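Adenosine kinase (Sinorhizobium meliloti, PDB 3UBO) probably phosphorylates adenosine on its ribose with ATP as phosphate donor, as a ribokinase-like member of the pfkB family of carbohydrate kinases. Local coordinates at residues Y160-P165 / D169-A174. Residues are numbered along the deposited sequence; the frame is centred on the assembly and turned at random.
Sequences YLWDPP and DAIREA. With ADN (adenosine), chain C.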
ATOM      1  N   TYR A 160       5.677  20.720  11.495  1.00 59.91           N
ATOM      2  CA  TYR A 160       4.711  20.723  10.388  1.00 60.25           C
ATOM      3  C   TYR A 160       3.342  21.289  10.774  1.00 61.31           C
ATOM      4  O   TYR A 160       2.493  21.496   9.899  1.00 60.29           O
ATOM      5  CB  TYR A 160       4.471  19.292   9.856  1.00 58.81           C
ATOM      6  CG  TYR A 160       5.454  18.803   8.821  1.00 58.58           C
ATOM      7  CD1 TYR A 160       5.791  17.444   8.748  1.00 58.84           C
ATOM      8  CD2 TYR A 160       6.056  19.673   7.937  1.00 57.96           C
ATOM      9  CE1 TYR A 160       6.724  16.973   7.845  1.00 57.87           C
ATOM     10  CE2 TYR A 160       6.981  19.201   7.021  1.00 60.88           C
ATOM     11  CZ  TYR A 160       7.312  17.843   6.983  1.00 58.75           C
ATOM     12  OH  TYR A 160       8.212  17.359   6.061  1.00 58.59           O
ATOM     13  N   LEU A 161       3.140  21.456  12.090  1.00 61.68           N
ATOM     14  CA  LEU A 161       1.865  21.748  12.732  1.00 60.39           C
ATOM     15  C   LEU A 161       1.707  23.241  12.824  1.00 61.50           C
ATOM     16  O   LEU A 161       0.649  23.747  13.146  1.00 60.81           O
ATOM     17  CB  LEU A 161       1.836  21.197  14.144  1.00 59.51           C
ATOM     18  CG  LEU A 161       1.325  19.774  14.339  1.00 60.39           C
ATOM     19  CD1 LEU A 161       1.086  19.511  15.821  1.00 57.83           C
ATOM     20  CD2 LEU A 161       0.067  19.469  13.545  1.00 57.45           C
ATOM     21  N   TRP A 162       2.785  23.951  12.559  1.00 62.06           N
ATOM     22  CA  TRP A 162       2.652  25.384  12.447  1.00 65.00           C
ATOM     23  C   TRP A 162       1.757  25.824  11.280  1.00 66.43           C
ATOM     24  O   TRP A 162       1.000  26.800  11.431  1.00 68.46           O
ATOM     25  CB  TRP A 162       4.002  26.120  12.591  1.00 65.93           C
ATOM     26  CG  TRP A 162       4.173  26.387  14.052  1.00 68.47           C
ATOM     27  CD1 TRP A 162       4.328  27.612  14.663  1.00 71.72           C
ATOM     28  CD2 TRP A 162       4.033  25.414  15.125  1.00 68.57           C
ATOM     29  NE1 TRP A 162       4.326  27.453  16.047  1.00 73.05           N
ATOM     30  CE2 TRP A 162       4.148  26.125  16.357  1.00 70.05           C
ATOM     31  CE3 TRP A 162       3.812  24.011  15.161  1.00 65.69           C
ATOM     32  CZ2 TRP A 162       4.070  25.483  17.617  1.00 66.12           C
ATOM     33  CZ3 TRP A 162       3.720  23.367  16.415  1.00 65.24           C
ATOM     34  CH2 TRP A 162       3.867  24.113  17.631  1.00 68.04           C
ATOM     35  N   ASP A 163       1.769  25.055  10.180  1.00 65.57           N
ATOM     36  CA  ASP A 163       1.050  25.394   8.950  1.00 62.84           C
ATOM     37  C   ASP A 163      -0.443  25.562   9.158  1.00 62.69           C
ATOM     38  O   ASP A 163      -1.003  26.601   8.758  1.00 65.46           O
ATOM     39  CB  ASP A 163       1.342  24.397   7.808  1.00 62.73           C
ATOM     40  CG  ASP A 163       2.722  24.589   7.208  1.00 64.13           C
ATOM     41  OD1 ASP A 163       3.109  25.771   7.038  1.00 65.06           O
ATOM     42  OD2 ASP A 163       3.437  23.574   6.952  1.00 63.57           O
ATOM     43  N   PRO A 164      -1.110  24.557   9.764  1.00 62.17           N
ATOM     44  CA  PRO A 164      -2.539  24.779   9.989  1.00 61.68           C
ATOM     45  C   PRO A 164      -2.774  26.030  10.866  1.00 64.77           C
ATOM     46  O   PRO A 164      -1.836  26.784  11.191  1.00 64.29           O
ATOM     47  CB  PRO A 164      -3.025  23.478  10.675  1.00 61.68           C
ATOM     48  CG  PRO A 164      -1.953  22.533  10.657  1.00 59.26           C
ATOM     49  CD  PRO A 164      -0.711  23.160  10.018  1.00 61.61           C
ATOM     50  N   PRO A 165      -4.034  26.296  11.212  1.00 63.19           N
ATOM     51  CA  PRO A 165      -4.207  27.613  11.854  1.00 66.90           C
ATOM     52  C   PRO A 165      -3.982  27.557  13.399  1.00 68.25           C
ATOM     53  O   PRO A 165      -3.180  28.351  13.962  1.00 65.56           O
ATOM     54  CB  PRO A 165      -5.657  27.993  11.500  1.00 64.13           C
ATOM     55  CG  PRO A 165      -6.212  26.849  10.659  1.00 63.40           C
ATOM     56  CD  PRO A 165      -5.306  25.656  10.863  1.00 61.44           C
ATOM     57  N   ASP A 169      -1.920  26.143  19.251  1.00 65.54           N
ATOM     58  CA  ASP A 169      -2.698  26.310  20.509  1.00 71.73           C
ATOM     59  C   ASP A 169      -3.170  24.973  21.123  1.00 71.31           C
ATOM     60  O   ASP A 169      -3.633  24.932  22.270  1.00 69.44           O
ATOM     61  CB  ASP A 169      -3.950  27.263  20.396  1.00 63.88           C
ATOM     62  CG  ASP A 169      -3.691  28.501  19.515  1.00 68.62           C
ATOM     63  OD1 ASP A 169      -2.586  29.107  19.576  1.00 68.52           O
ATOM     64  OD2 ASP A 169      -4.607  28.848  18.718  1.00 69.84           O
ATOM     65  N   ALA A 170      -3.114  23.892  20.360  1.00 68.92           N
ATOM     66  CA  ALA A 170      -3.370  22.602  20.974  1.00 68.94           C
ATOM     67  C   ALA A 170      -2.058  22.147  21.615  1.00 68.77           C
ATOM     68  O   ALA A 170      -2.083  21.263  22.484  1.00 68.27           O
ATOM     69  CB  ALA A 170      -3.862  21.576  19.954  1.00 67.20           C
ATOM     70  N   ILE A 171      -0.957  22.806  21.200  1.00 67.79           N
ATOM     71  CA  ILE A 171       0.433  22.510  21.577  1.00 67.46           C
ATOM     72  C   ILE A 171       0.936  23.241  22.841  1.00 68.41           C
ATOM     73  O   ILE A 171       1.414  22.564  23.769  1.00 67.98           O
ATOM     74  CB  ILE A 171       1.486  22.717  20.376  1.00 68.87           C
ATOM     75  CG1 ILE A 171       1.359  21.658  19.253  1.00 65.81           C
ATOM     76  CG2 ILE A 171       2.980  22.689  20.868  1.00 66.30           C
ATOM     77  CD1 ILE A 171       1.295  20.220  19.716  1.00 63.27           C
ATOM     78  N   ARG A 172       0.870  24.583  22.875  1.00 69.81           N
ATOM     79  CA  ARG A 172       1.197  25.359  24.102  1.00 69.36           C
ATOM     80  C   ARG A 172       0.657  24.543  25.270  1.00 67.05           C
ATOM     81  O   ARG A 172       1.363  24.289  26.271  1.00 63.81           O
ATOM     82  CB  ARG A 172       0.519  26.763  24.120  1.00 66.56           C
ATOM     83  CG  ARG A 172      -0.702  26.773  25.024  1.00 68.15           C
ATOM     84  CD  ARG A 172      -1.285  28.144  25.508  1.00 70.39           C
ATOM     85  NE  ARG A 172      -2.141  28.824  24.531  1.00 65.95           N
ATOM     86  CZ  ARG A 172      -1.658  29.702  23.639  1.00 69.63           C
ATOM     87  NH1 ARG A 172      -0.325  29.967  23.603  1.00 68.24           N
ATOM     88  NH2 ARG A 172      -2.489  30.307  22.776  1.00 63.96           N
ATOM     89  N   GLU A 173      -0.587  24.097  25.043  1.00 65.70           N
ATOM     90  CA  GLU A 173      -1.499  23.471  25.989  1.00 66.22           C
ATOM     91  C   GLU A 173      -1.131  22.076  26.482  1.00 66.86           C
ATOM     92  O   GLU A 173      -1.263  21.771  27.671  1.00 68.79           O
ATOM     93  CB  GLU A 173      -2.902  23.409  25.353  1.00 68.36           C
ATOM     94  CG  GLU A 173      -4.113  23.478  26.332  1.00 66.12           C
ATOM     95  CD  GLU A 173      -4.197  24.805  27.156  1.00 68.82           C
ATOM     96  OE1 GLU A 173      -4.033  25.965  26.608  1.00 63.17           O
ATOM     97  OE2 GLU A 173      -4.422  24.639  28.376  1.00 70.35           O
ATOM     98  N   ALA A 174      -0.739  21.205  25.559  1.00 68.28           N
ATOM     99  CA  ALA A 174      -0.172  19.888  25.904  1.00 66.79           C
ATOM    100  C   ALA A 174       1.258  19.924  26.492  1.00 64.72           C
ATOM    101  O   ALA A 174       1.603  19.028  27.241  1.00 64.01           O
ATOM    102  CB  ALA A 174      -0.244  18.942  24.716  1.00 63.35           C
TER
HETATM  103  O5' ADN C 353       8.683  12.265   6.646  1.00 62.56           O
HETATM  104  C5' ADN C 353       7.833  11.098   6.332  1.00 59.20           C
HETATM  105  C4' ADN C 353       6.296  11.404   6.327  1.00 57.27           C
HETATM  106  O4' ADN C 353       5.994  12.796   6.172  1.00 60.11           O
HETATM  107  C3' ADN C 353       5.157  10.680   5.437  1.00 55.91           C
HETATM  108  O3' ADN C 353       4.660   9.383   5.664  1.00 58.64           O
HETATM  109  C2' ADN C 353       4.035  11.770   5.375  1.00 56.50           C
HETATM  110  O2' ADN C 353       2.705  11.328   5.720  1.00 55.59           O
HETATM  111  C1' ADN C 353       4.612  12.826   6.231  1.00 59.74           C
HETATM  112  N9  ADN C 353       4.178  14.186   5.789  1.00 61.81           N
HETATM  113  C8  ADN C 353       4.270  14.851   4.532  1.00 62.11           C
HETATM  114  N7  ADN C 353       3.841  16.198   4.670  1.00 59.29           N
HETATM  115  C5  ADN C 353       3.495  16.361   6.023  1.00 62.73           C
HETATM  116  C6  ADN C 353       2.981  17.468   6.754  1.00 61.53           C
HETATM  117  N6  ADN C 353       2.753  18.746   6.136  1.00 60.93           N
HETATM  118  N1  ADN C 353       2.729  17.288   8.162  1.00 61.70           N
HETATM  119  C2  ADN C 353       2.988  16.028   8.792  1.00 60.08           C
HETATM  120  N3  ADN C 353       3.500  14.901   8.102  1.00 58.33           N
HETATM  121  C4  ADN C 353       3.721  15.099   6.719  1.00 60.90           C
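Leu161 and Trp162 both pack against Ile171, joining the loop after strand 152-158 to the helix that follows it. Just before them, Tyr160 turns to the bound adenosine, whose C6 lies over one face of the Tyr160 ring, 3.4 Å above the plane and offset toward the rim, an aromatic surface suited to a purine. Its backbone N and O are hydrogen-bonded to Ser190 and Asn13, and Asn13 also bonds adenosine. Leu161 points toward the helix and crosses Ile171 at about a right angle, with its CD1 4.0 Å from Ile171 CD1; its forked side chain can touch Ile11 of strand 6-11 as well, as Ile171 does. Trp162 presents the rim of its six-membered ring, CH2 lying 3.6 Å from Ile171 CG2, which sits in the indole plane; so broad a ring system can also make edge-to-face contacts with Tyr198 and Phe202. Being beta-branched, Ile171 can serve both neighbours: CG1, anti to the carbonyl carbon (chi1 -70°), carries CD1 to the leucine, while CG2 meets the tryptophan. No hydrogen bond or salt bridge links the two segments, so their contact rests on apolar packing of three buried side chains.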